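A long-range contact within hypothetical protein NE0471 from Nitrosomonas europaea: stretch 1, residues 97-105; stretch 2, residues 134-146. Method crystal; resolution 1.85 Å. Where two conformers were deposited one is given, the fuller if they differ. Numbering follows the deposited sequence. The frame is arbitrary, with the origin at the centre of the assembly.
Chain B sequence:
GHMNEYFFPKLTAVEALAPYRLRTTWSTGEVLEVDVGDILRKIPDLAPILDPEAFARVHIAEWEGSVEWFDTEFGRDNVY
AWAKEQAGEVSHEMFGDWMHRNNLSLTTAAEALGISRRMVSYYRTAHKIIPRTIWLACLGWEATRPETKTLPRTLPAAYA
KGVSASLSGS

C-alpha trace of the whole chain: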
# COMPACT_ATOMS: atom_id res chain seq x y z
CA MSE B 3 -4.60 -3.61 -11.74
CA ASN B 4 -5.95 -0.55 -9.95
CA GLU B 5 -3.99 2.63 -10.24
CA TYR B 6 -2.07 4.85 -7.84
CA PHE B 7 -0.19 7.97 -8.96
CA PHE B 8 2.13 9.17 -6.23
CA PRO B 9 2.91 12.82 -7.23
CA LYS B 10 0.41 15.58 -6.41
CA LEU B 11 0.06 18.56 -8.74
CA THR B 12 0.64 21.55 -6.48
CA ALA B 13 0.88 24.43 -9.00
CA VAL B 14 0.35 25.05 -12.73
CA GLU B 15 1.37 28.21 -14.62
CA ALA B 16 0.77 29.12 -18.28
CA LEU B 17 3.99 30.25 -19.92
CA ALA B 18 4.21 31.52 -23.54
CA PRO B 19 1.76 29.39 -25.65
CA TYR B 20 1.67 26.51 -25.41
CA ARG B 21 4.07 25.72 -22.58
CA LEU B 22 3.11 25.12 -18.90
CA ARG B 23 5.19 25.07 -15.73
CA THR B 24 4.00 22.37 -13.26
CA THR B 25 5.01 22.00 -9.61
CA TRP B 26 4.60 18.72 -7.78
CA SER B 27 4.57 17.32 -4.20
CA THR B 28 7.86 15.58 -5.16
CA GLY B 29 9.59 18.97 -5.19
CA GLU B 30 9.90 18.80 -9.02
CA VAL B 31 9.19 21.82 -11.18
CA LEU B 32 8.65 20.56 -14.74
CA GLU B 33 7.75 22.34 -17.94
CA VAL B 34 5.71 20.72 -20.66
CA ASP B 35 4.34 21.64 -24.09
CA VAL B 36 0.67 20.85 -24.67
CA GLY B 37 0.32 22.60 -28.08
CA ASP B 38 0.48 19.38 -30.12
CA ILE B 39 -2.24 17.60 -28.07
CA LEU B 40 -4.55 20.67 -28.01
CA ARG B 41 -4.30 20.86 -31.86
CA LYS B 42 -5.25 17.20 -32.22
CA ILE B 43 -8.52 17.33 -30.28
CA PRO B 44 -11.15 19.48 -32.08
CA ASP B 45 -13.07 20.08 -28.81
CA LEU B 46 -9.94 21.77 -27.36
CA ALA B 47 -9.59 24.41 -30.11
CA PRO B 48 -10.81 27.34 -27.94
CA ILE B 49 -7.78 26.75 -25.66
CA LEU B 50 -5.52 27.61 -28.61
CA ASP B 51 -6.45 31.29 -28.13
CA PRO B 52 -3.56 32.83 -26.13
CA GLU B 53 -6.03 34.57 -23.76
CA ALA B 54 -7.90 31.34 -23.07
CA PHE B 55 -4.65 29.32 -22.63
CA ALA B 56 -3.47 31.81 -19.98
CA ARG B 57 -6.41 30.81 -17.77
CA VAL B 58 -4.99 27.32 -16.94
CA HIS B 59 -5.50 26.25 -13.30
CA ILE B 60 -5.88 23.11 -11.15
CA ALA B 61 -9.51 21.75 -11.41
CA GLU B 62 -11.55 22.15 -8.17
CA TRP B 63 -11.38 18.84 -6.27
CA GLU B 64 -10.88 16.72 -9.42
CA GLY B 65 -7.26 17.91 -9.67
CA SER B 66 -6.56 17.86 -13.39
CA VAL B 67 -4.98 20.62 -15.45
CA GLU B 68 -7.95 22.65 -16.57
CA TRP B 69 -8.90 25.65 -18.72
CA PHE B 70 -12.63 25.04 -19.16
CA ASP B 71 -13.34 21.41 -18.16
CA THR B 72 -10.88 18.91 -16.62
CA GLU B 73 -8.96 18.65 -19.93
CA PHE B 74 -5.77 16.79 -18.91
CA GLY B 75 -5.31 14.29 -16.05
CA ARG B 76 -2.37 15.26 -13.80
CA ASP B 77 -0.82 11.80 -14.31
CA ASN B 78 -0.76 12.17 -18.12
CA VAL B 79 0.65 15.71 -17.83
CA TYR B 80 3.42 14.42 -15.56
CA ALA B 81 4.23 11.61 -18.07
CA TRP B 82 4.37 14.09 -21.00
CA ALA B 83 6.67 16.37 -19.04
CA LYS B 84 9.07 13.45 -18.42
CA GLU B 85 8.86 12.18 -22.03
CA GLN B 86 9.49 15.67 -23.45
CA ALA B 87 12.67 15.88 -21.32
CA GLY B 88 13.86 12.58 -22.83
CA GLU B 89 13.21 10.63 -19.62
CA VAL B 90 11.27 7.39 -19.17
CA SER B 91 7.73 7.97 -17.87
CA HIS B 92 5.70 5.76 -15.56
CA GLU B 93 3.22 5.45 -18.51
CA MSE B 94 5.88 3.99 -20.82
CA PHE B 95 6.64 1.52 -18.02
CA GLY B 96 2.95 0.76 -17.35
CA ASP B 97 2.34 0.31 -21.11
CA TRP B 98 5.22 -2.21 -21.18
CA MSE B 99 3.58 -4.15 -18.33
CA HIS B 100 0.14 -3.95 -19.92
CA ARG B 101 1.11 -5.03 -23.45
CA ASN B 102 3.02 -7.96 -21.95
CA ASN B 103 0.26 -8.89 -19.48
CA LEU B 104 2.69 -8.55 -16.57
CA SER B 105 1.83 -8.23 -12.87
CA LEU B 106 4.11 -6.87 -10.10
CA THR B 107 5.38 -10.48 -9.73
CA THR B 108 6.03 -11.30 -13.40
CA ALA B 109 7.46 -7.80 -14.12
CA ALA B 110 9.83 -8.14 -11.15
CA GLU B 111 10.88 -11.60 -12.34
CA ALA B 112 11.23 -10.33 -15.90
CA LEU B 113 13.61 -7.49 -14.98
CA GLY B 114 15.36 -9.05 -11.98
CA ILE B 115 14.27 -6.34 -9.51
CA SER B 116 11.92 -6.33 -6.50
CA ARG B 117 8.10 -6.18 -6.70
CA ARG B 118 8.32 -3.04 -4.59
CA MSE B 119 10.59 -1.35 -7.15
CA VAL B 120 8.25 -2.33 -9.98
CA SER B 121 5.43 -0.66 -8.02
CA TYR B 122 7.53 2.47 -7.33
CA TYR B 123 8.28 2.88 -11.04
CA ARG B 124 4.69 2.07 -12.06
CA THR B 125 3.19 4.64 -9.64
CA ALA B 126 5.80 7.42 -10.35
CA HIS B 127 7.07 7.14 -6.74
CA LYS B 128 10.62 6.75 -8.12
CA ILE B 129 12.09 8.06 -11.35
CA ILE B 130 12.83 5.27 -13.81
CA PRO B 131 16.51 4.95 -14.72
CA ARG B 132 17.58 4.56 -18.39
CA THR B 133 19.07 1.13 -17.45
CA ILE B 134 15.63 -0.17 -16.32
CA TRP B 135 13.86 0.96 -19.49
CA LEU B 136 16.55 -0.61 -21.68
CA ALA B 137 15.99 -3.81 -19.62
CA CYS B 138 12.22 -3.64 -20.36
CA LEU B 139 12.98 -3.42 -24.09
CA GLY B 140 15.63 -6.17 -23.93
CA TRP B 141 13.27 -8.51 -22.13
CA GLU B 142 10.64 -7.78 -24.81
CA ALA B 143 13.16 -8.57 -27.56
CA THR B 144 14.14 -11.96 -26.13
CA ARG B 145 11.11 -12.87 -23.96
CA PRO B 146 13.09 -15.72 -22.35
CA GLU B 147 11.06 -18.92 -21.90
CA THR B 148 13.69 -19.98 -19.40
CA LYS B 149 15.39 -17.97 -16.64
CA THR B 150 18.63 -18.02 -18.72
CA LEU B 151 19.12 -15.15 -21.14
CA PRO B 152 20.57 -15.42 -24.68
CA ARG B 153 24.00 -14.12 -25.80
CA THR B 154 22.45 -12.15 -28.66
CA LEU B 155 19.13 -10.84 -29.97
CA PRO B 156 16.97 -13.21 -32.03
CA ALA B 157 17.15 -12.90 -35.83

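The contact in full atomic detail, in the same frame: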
# COMPACT_ATOMS: atom_id res chain seq x y z
N ASP B 97 2.68 0.83 -19.77
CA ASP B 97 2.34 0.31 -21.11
C ASP B 97 3.12 -0.97 -21.41
O ASP B 97 2.55 -1.93 -21.93
CB ASP B 97 2.66 1.34 -22.19
CG ASP B 97 1.66 2.50 -22.23
OD1 ASP B 97 0.66 2.50 -21.48
OD2 ASP B 97 1.88 3.43 -23.03
N TRP B 98 4.41 -1.00 -21.06
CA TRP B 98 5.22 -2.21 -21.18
C TRP B 98 4.67 -3.38 -20.37
O TRP B 98 4.62 -4.50 -20.87
CB TRP B 98 6.70 -1.93 -20.84
CG TRP B 98 7.55 -3.15 -20.68
CD1 TRP B 98 8.18 -3.86 -21.67
CD2 TRP B 98 7.90 -3.78 -19.45
NE1 TRP B 98 8.88 -4.92 -21.12
CE2 TRP B 98 8.72 -4.89 -19.75
CE3 TRP B 98 7.59 -3.52 -18.10
CZ2 TRP B 98 9.24 -5.73 -18.77
CZ3 TRP B 98 8.10 -4.37 -17.11
CH2 TRP B 98 8.91 -5.47 -17.46
N MSE B 99 4.24 -3.12 -19.13
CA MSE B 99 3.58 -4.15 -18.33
C MSE B 99 2.27 -4.63 -18.97
O MSE B 99 2.03 -5.84 -19.15
CB MSE B 99 3.30 -3.65 -16.91
CG MSE B 99 4.57 -3.40 -16.04
SE MSE B 99 4.05 -2.81 -14.24
CE MSE B 99 2.68 -1.66 -14.76
N HIS B 100 1.43 -3.66 -19.33
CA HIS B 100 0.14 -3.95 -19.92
C HIS B 100 0.24 -4.80 -21.20
O HIS B 100 -0.38 -5.87 -21.30
CB HIS B 100 -0.69 -2.68 -20.16
CG HIS B 100 -2.13 -2.97 -20.47
ND1 HIS B 100 -2.64 -2.95 -21.75
CD2 HIS B 100 -3.15 -3.36 -19.67
CE1 HIS B 100 -3.92 -3.29 -21.72
NE2 HIS B 100 -4.25 -3.55 -20.47
N ARG B 101 1.04 -4.35 -22.16
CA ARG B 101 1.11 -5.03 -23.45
C ARG B 101 1.77 -6.40 -23.32
O ARG B 101 1.66 -7.24 -24.23
CB ARG B 101 1.84 -4.17 -24.48
CG ARG B 101 3.32 -3.91 -24.17
CD ARG B 101 3.89 -2.98 -25.22
NE ARG B 101 5.33 -2.80 -25.09
CZ ARG B 101 5.92 -1.63 -24.88
NH1 ARG B 101 7.24 -1.58 -24.78
NH2 ARG B 101 5.21 -0.53 -24.80
N ASN B 102 2.46 -6.64 -22.20
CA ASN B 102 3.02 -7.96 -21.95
C ASN B 102 2.28 -8.76 -20.91
O ASN B 102 2.76 -9.81 -20.48
CB ASN B 102 4.51 -7.87 -21.62
CG ASN B 102 5.30 -7.42 -22.80
OD1 ASN B 102 5.44 -8.15 -23.77
ND2 ASN B 102 5.80 -6.20 -22.75
N ASN B 103 1.10 -8.28 -20.52
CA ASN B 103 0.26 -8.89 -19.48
C ASN B 103 0.96 -9.23 -18.16
O ASN B 103 0.68 -10.26 -17.52
CB ASN B 103 -0.49 -10.11 -20.03
CG ASN B 103 -1.87 -9.77 -20.48
OD1 ASN B 103 -2.13 -9.63 -21.67
ND2 ASN B 103 -2.76 -9.60 -19.52
N LEU B 104 1.87 -8.34 -17.76
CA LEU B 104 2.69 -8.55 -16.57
C LEU B 104 2.01 -8.01 -15.32
O LEU B 104 1.33 -6.99 -15.39
CB LEU B 104 4.05 -7.84 -16.74
CG LEU B 104 4.93 -8.26 -17.92
CD1 LEU B 104 6.30 -7.62 -17.83
CD2 LEU B 104 5.08 -9.75 -18.00
N SER B 105 2.19 -8.71 -14.20
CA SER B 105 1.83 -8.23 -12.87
C SER B 105 3.10 -7.71 -12.16
O SER B 105 4.19 -7.82 -12.72
CB SER B 105 1.27 -9.39 -12.03
OG SER B 105 2.27 -10.36 -11.75
N ILE B 134 16.84 0.62 -16.54
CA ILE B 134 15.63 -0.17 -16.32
C ILE B 134 14.80 -0.21 -17.59
O ILE B 134 14.36 -1.29 -18.02
CB ILE B 134 14.80 0.38 -15.10
CG1 ILE B 134 15.50 0.01 -13.78
CG2 ILE B 134 13.32 -0.14 -15.12
CD1 ILE B 134 15.64 -1.52 -13.58
N TRP B 135 14.59 0.95 -18.23
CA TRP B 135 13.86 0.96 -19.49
C TRP B 135 14.52 0.14 -20.61
O TRP B 135 13.85 -0.60 -21.33
CB TRP B 135 13.52 2.39 -19.94
CG TRP B 135 12.64 2.39 -21.15
CD1 TRP B 135 12.94 2.90 -22.39
CD2 TRP B 135 11.33 1.81 -21.26
NE1 TRP B 135 11.90 2.66 -23.26
CE2 TRP B 135 10.90 2.02 -22.59
CE3 TRP B 135 10.48 1.15 -20.36
CZ2 TRP B 135 9.65 1.59 -23.04
CZ3 TRP B 135 9.23 0.71 -20.82
CH2 TRP B 135 8.83 0.95 -22.15
N LEU B 136 15.84 0.24 -20.74
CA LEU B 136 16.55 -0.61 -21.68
C LEU B 136 16.31 -2.10 -21.36
O LEU B 136 16.10 -2.91 -22.26
CB LEU B 136 18.05 -0.27 -21.66
CG LEU B 136 18.47 1.09 -22.25
CD1 LEU B 136 19.96 1.30 -21.99
CD2 LEU B 136 18.20 1.15 -23.75
N ALA B 137 16.31 -2.45 -20.06
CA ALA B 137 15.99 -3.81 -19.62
C ALA B 137 14.59 -4.24 -20.03
O ALA B 137 14.43 -5.38 -20.48
CB ALA B 137 16.18 -3.99 -18.10
N CYS B 138 13.60 -3.34 -19.89
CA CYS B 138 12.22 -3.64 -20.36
C CYS B 138 12.22 -4.02 -21.84
O CYS B 138 11.67 -5.06 -22.21
CB CYS B 138 11.23 -2.49 -20.09
SG CYS B 138 11.02 -2.05 -18.34
N LEU B 139 12.90 -3.21 -22.65
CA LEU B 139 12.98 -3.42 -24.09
C LEU B 139 13.77 -4.68 -24.46
O LEU B 139 13.40 -5.42 -25.37
CB LEU B 139 13.53 -2.18 -24.81
CG LEU B 139 12.66 -0.91 -24.72
CD1 LEU B 139 13.32 0.27 -25.43
CD2 LEU B 139 11.26 -1.16 -25.24
N GLY B 140 14.85 -4.96 -23.73
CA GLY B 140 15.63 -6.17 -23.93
C GLY B 140 14.86 -7.43 -23.60
O GLY B 140 14.95 -8.43 -24.32
N TRP B 141 14.11 -7.38 -22.49
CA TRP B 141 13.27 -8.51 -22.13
C TRP B 141 12.22 -8.74 -23.22
O TRP B 141 11.96 -9.88 -23.61
CB TRP B 141 12.61 -8.28 -20.78
CG TRP B 141 11.71 -9.42 -20.37
CD1 TRP B 141 12.06 -10.55 -19.67
CD2 TRP B 141 10.31 -9.54 -20.64
NE1 TRP B 141 10.96 -11.37 -19.51
CE2 TRP B 141 9.87 -10.76 -20.08
CE3 TRP B 141 9.37 -8.72 -21.31
CZ2 TRP B 141 8.53 -11.19 -20.15
CZ3 TRP B 141 8.04 -9.15 -21.39
CH2 TRP B 141 7.64 -10.39 -20.81
N GLU B 142 11.62 -7.67 -23.72
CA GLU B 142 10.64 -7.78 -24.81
C GLU B 142 11.21 -8.38 -26.09
O GLU B 142 10.51 -9.07 -26.82
CB GLU B 142 10.05 -6.42 -25.15
CG GLU B 142 8.80 -6.11 -24.40
CD GLU B 142 8.03 -4.97 -25.02
OE1 GLU B 142 8.66 -3.99 -25.47
OE2 GLU B 142 6.79 -5.06 -25.04
N ALA B 143 12.49 -8.11 -26.35
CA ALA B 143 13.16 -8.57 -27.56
C ALA B 143 13.54 -10.04 -27.52
O ALA B 143 13.75 -10.65 -28.56
CB ALA B 143 14.40 -7.74 -27.81
N THR B 144 13.65 -10.59 -26.32
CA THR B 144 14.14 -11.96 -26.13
C THR B 144 13.03 -12.83 -25.54
O THR B 144 12.99 -14.02 -25.80
CB THR B 144 15.32 -11.98 -25.15
OG1 THR B 144 14.94 -11.28 -23.95
CG2 THR B 144 16.54 -11.29 -25.76
N ARG B 145 12.16 -12.20 -24.74
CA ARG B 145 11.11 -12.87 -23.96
C ARG B 145 11.52 -14.30 -23.57
O ARG B 145 10.98 -15.28 -24.09
CB ARG B 145 9.77 -12.85 -24.72
CG ARG B 145 9.01 -11.53 -24.58
CD ARG B 145 7.52 -11.75 -24.80
NE ARG B 145 6.75 -10.51 -24.89
CZ ARG B 145 6.68 -9.73 -25.97
NH1 ARG B 145 7.35 -10.04 -27.09
NH2 ARG B 145 5.95 -8.63 -25.94
N PRO B 146 12.50 -14.41 -22.65
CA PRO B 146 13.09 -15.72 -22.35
C PRO B 146 12.05 -16.68 -21.77
O PRO B 146 11.32 -16.33 -20.84
CB PRO B 146 14.18 -15.39 -21.32
CG PRO B 146 13.76 -14.08 -20.73
CD PRO B 146 13.11 -13.34 -21.84

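The strongest polar link in this contact is the salt bridge between Arg101 and Glu142. The guanidinium meets the carboxylate through two hydrogen bonds: Arg101 NE donates to Glu142 OE2 at 2.7 Å and Arg101 NH1 donates to Glu142 OE1 at 2.9 Å. Both are nearly straight, with N-H...O angles of 171° and 165°, and OE2 lies near the guanidinium plane, so the two charged groups meet along their edges. Although the CA-to-CB bond of Arg101 points sideways to the second stretch, an extended side chain with chi2 and chi3 both t brings its end to the carboxylate.

Glu142 OE2 also accepts a hydrogen bond from Asn102 ND2 (2.7 Å, 165°). The same amide nitrogen donates to the backbone Trp98 O at 2.8 Å, which ties the Asn102 side chain back to the helix that precedes it, while the side chain also reaches across. The other end of this amide faces Arg145, which has left the helix with positive phi. Arg145 NE donates a weak hydrogen bond to Asn102 OD1 at 2.9 Å, with an angle of only 124°; Asn102 OD1 and Arg145 NH2 are modelled too close, at 2.3 Å, so the details here are less certain. Within the second stretch, Arg145 NH2 and Glu142 OE2 form a long salt bridge of 3.8 Å, with the oxygen well out of the guanidinium plane, so it is a matter of charge alone.

Beside this polar cluster, the buried Trp98 fits as a knob among Trp135, Cys138, Trp141 and Glu142. Cys138 covers one face of its indole: CB lies 3.4 Å from the centroid of the five-membered ring of Trp98, and SG lies 3.7 Å from that of the six-membered ring, each within 10° of the ring normal. The CG of Glu142 approaches the edge of the indole, 3.5 Å from Trp98 NE1, so the residue that carries the salt bridge also contributes its aliphatic portion to the packing.

The Trp98 edge points toward the face of Trp141 in an offset edge-to-face arrangement, with planes at 80° and Trp98 CZ2 3.9 Å from Trp141 CE3. Trp135 approaches differently: its CA-to-CB bond points away, but its ring reaches back, placing CZ3 3.7 Å from Trp98 CB. Farther along, Leu104 packs over a face of Trp141, with Leu104 CD2 3.9 Å from Trp141 CH2. The two helices run nearly parallel, at 19°, with axes 11.2 Å apart at closest approach, a spacing that accommodates the large indole of Trp98 between them.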